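Local coordinates for protein acetyl xylan esterase (Geobacillus stearothermophilus, PDB 5BN1) that removes acetyl side groups from the xylose backbone units of xylan and xylo-oligosaccharides, as a homooctameric serine esterase of the GDSL family, at residues R72-V77 and V121-P126. The protein carries 1 engineered substitution. Numbering follows the deposited sequence.
Sequences RWEEDV and VLETKP
Trp73, on helix 66-78, reaches across to Thr124 on helix 110-124; both helices pack on the parallel sheet of this SGNH hydrolase fold. With CG anti to the backbone N (chi1 -163°), the NE1 edge of the indole is set against Thr124, and NE1 donates to Thr124 OG1 at 2.8 Å. The bond is bent, 138° at the hydrogen, and the oxygen lies slightly off the ring plane. Threonine suits this place because its buried hydroxyl accepts from the indole and can donate to Leu120 O one turn back, while its side chain packs on Ile131 of strand 130-134. Glu74 brings OE2 to 4.5 Å from Glu123 OE2, and a water donates to Glu74 OE2 at 2.9 Å; carboxylates suit this exposed margin, where solvent can reach them. Glu123, extended beyond CG, runs past the indole with OE2 4.1 Å from Trp73 CD1. Val77, a turn on from Trp73, sets CG2 3.5 Å above the centre of one ring face, a branched cover for the flat indole. A phenylalanine in place of Trp73 would probably leave Thr124 without its indole donor and open a gap between the helices. The chemistry thus grades from a buried, neutral hydrogen bond within apolar packing to two acidic side chains at the exposed margin.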
loop_
_atom_site.group_PDB
_atom_site.type_symbol
_atom_site.label_atom_id
_atom_site.label_comp_id
_atom_site.label_asym_id
_atom_site.label_seq_id
_atom_site.Cartn_x
_atom_site.Cartn_y
_atom_site.Cartn_z
ATOM N N ARG A 72 -23.091 -14.586 19.050
ATOM C CA ARG A 72 -22.047 -13.858 19.753
ATOM C C ARG A 72 -22.447 -13.191 21.031
ATOM O O ARG A 72 -21.714 -12.440 21.644
ATOM C CB ARG A 72 -21.302 -12.854 18.843
ATOM C CG ARG A 72 -22.125 -11.676 18.350
ATOM C CD ARG A 72 -21.409 -11.020 17.195
ATOM N NE ARG A 72 -22.128 -9.867 16.669
ATOM C CZ ARG A 72 -22.006 -8.599 17.101
ATOM N NH1 ARG A 72 -21.246 -8.280 18.173
ATOM N NH2 ARG A 72 -22.721 -7.593 16.569
ATOM N N TRP A 73 -23.652 -13.462 21.487
ATOM C CA TRP A 73 -24.282 -12.722 22.553
ATOM C C TRP A 73 -23.503 -12.958 23.888
ATOM O O TRP A 73 -23.317 -12.031 24.662
ATOM C CB TRP A 73 -25.771 -13.132 22.740
ATOM C CG TRP A 73 -26.507 -12.149 23.518
ATOM C CD1 TRP A 73 -26.923 -12.212 24.846
ATOM C CD2 TRP A 73 -27.022 -10.928 23.025
ATOM N NE1 TRP A 73 -27.609 -11.096 25.157
ATOM C CE2 TRP A 73 -27.758 -10.305 24.037
ATOM C CE3 TRP A 73 -26.962 -10.295 21.740
ATOM C CZ2 TRP A 73 -28.372 -9.113 23.881
ATOM C CZ3 TRP A 73 -27.600 -9.139 21.574
ATOM C CH2 TRP A 73 -28.280 -8.504 22.614
ATOM N N GLU A 74 -23.099 -14.195 24.136
ATOM C CA GLU A 74 -22.446 -14.438 25.405
ATOM C C GLU A 74 -21.144 -13.653 25.517
ATOM O O GLU A 74 -20.908 -13.023 26.551
ATOM C CB GLU A 74 -22.118 -15.946 25.515
ATOM C CG GLU A 74 -21.495 -16.387 26.837
ATOM C CD GLU A 74 -22.280 -16.008 28.077
ATOM O OE1 GLU A 74 -21.569 -15.582 29.045
ATOM O OE2 GLU A 74 -23.557 -16.120 28.083
ATOM N N GLU A 75 -20.323 -13.729 24.500
ATOM C CA GLU A 75 -19.052 -13.062 24.512
ATOM C C GLU A 75 -19.191 -11.561 24.382
ATOM O O GLU A 75 -18.542 -10.769 25.049
ATOM C CB GLU A 75 -18.153 -13.710 23.506
ATOM C CG GLU A 75 -16.962 -12.972 22.946
ATOM C CD GLU A 75 -16.666 -13.518 21.520
ATOM O OE1 GLU A 75 -17.342 -13.106 20.499
ATOM O OE2 GLU A 75 -15.780 -14.418 21.444
ATOM N N ASP A 76 -20.059 -11.119 23.471
ATOM C CA ASP A 76 -20.093 -9.674 23.166
ATOM C C ASP A 76 -21.052 -8.820 23.919
ATOM O O ASP A 76 -20.925 -7.576 23.951
ATOM C CB ASP A 76 -20.362 -9.435 21.627
ATOM C CG ASP A 76 -19.212 -9.833 20.766
ATOM O OD1 ASP A 76 -18.071 -10.174 21.268
ATOM O OD2 ASP A 76 -19.318 -9.836 19.513
ATOM N N VAL A 77 -21.969 -9.442 24.678
ATOM C CA VAL A 77 -22.866 -8.724 25.495
ATOM C C VAL A 77 -22.700 -9.189 26.956
ATOM O O VAL A 77 -22.272 -8.423 27.788
ATOM C CB VAL A 77 -24.325 -8.833 25.064
ATOM C CG1 VAL A 77 -25.262 -8.101 25.912
ATOM C CG2 VAL A 77 -24.467 -8.320 23.587
ATOM N N VAL A 121 -33.748 -10.622 24.594
ATOM C CA VAL A 121 -34.213 -9.568 25.503
ATOM C C VAL A 121 -34.542 -10.195 26.844
ATOM O O VAL A 121 -34.131 -9.722 27.876
ATOM C CB VAL A 121 -35.321 -8.769 24.978
ATOM C CG1 VAL A 121 -35.848 -7.797 25.971
ATOM C CG2 VAL A 121 -34.861 -7.996 23.692
ATOM N N LEU A 122 -35.276 -11.317 26.794
ATOM C CA LEU A 122 -35.635 -11.916 28.100
ATOM C C LEU A 122 -34.503 -12.471 28.808
ATOM O O LEU A 122 -34.525 -12.413 30.112
ATOM C CB LEU A 122 -36.718 -13.049 27.804
ATOM C CG LEU A 122 -38.056 -12.654 27.345
ATOM C CD1 LEU A 122 -38.911 -13.896 26.912
ATOM C CD2 LEU A 122 -38.769 -11.801 28.389
ATOM N N GLU A 123 -33.498 -13.021 28.178
ATOM C CA GLU A 123 -32.299 -13.570 28.808
ATOM C C GLU A 123 -31.481 -12.420 29.454
ATOM O O GLU A 123 -30.817 -12.571 30.497
ATOM C CB GLU A 123 -31.418 -14.328 27.766
ATOM C CG GLU A 123 -30.006 -14.678 28.196
ATOM C CD GLU A 123 -29.077 -15.145 27.063
ATOM O OE1 GLU A 123 -29.538 -15.408 25.892
ATOM O OE2 GLU A 123 -27.869 -15.239 27.391
ATOM N N THR A 124 -31.433 -11.306 28.737
ATOM C CA THR A 124 -30.587 -10.215 29.137
ATOM C C THR A 124 -31.210 -9.342 30.262
ATOM O O THR A 124 -30.493 -8.852 31.144
ATOM C CB THR A 124 -30.277 -9.322 27.857
ATOM O OG1 THR A 124 -29.668 -10.221 26.907
ATOM C CG2 THR A 124 -29.305 -8.200 28.262
ATOM N N LYS A 125 -32.496 -9.147 30.235
ATOM C CA LYS A 125 -33.190 -8.229 31.092
ATOM C C LYS A 125 -32.803 -8.421 32.608
ATOM O O LYS A 125 -32.476 -7.441 33.279
ATOM C CB LYS A 125 -34.653 -8.309 30.882
ATOM C CG LYS A 125 -35.454 -7.538 31.850
ATOM C CD LYS A 125 -36.885 -7.564 31.539
ATOM C CE LYS A 125 -37.572 -6.612 32.520
ATOM N NZ LYS A 125 -38.981 -6.867 32.392
ATOM N N PRO A 126 -32.708 -9.671 33.070
ATOM C CA PRO A 126 -32.403 -9.825 34.531
ATOM C C PRO A 126 -30.995 -9.494 34.934
ATOM O O PRO A 126 -30.790 -9.249 36.158
ATOM C CB PRO A 126 -32.619 -11.344 34.819
ATOM C CG PRO A 126 -33.128 -11.947 33.580
ATOM C CD PRO A 126 -33.150 -10.937 32.457
HETATM O O HOH W 1 -25.766 -15.655 26.294
#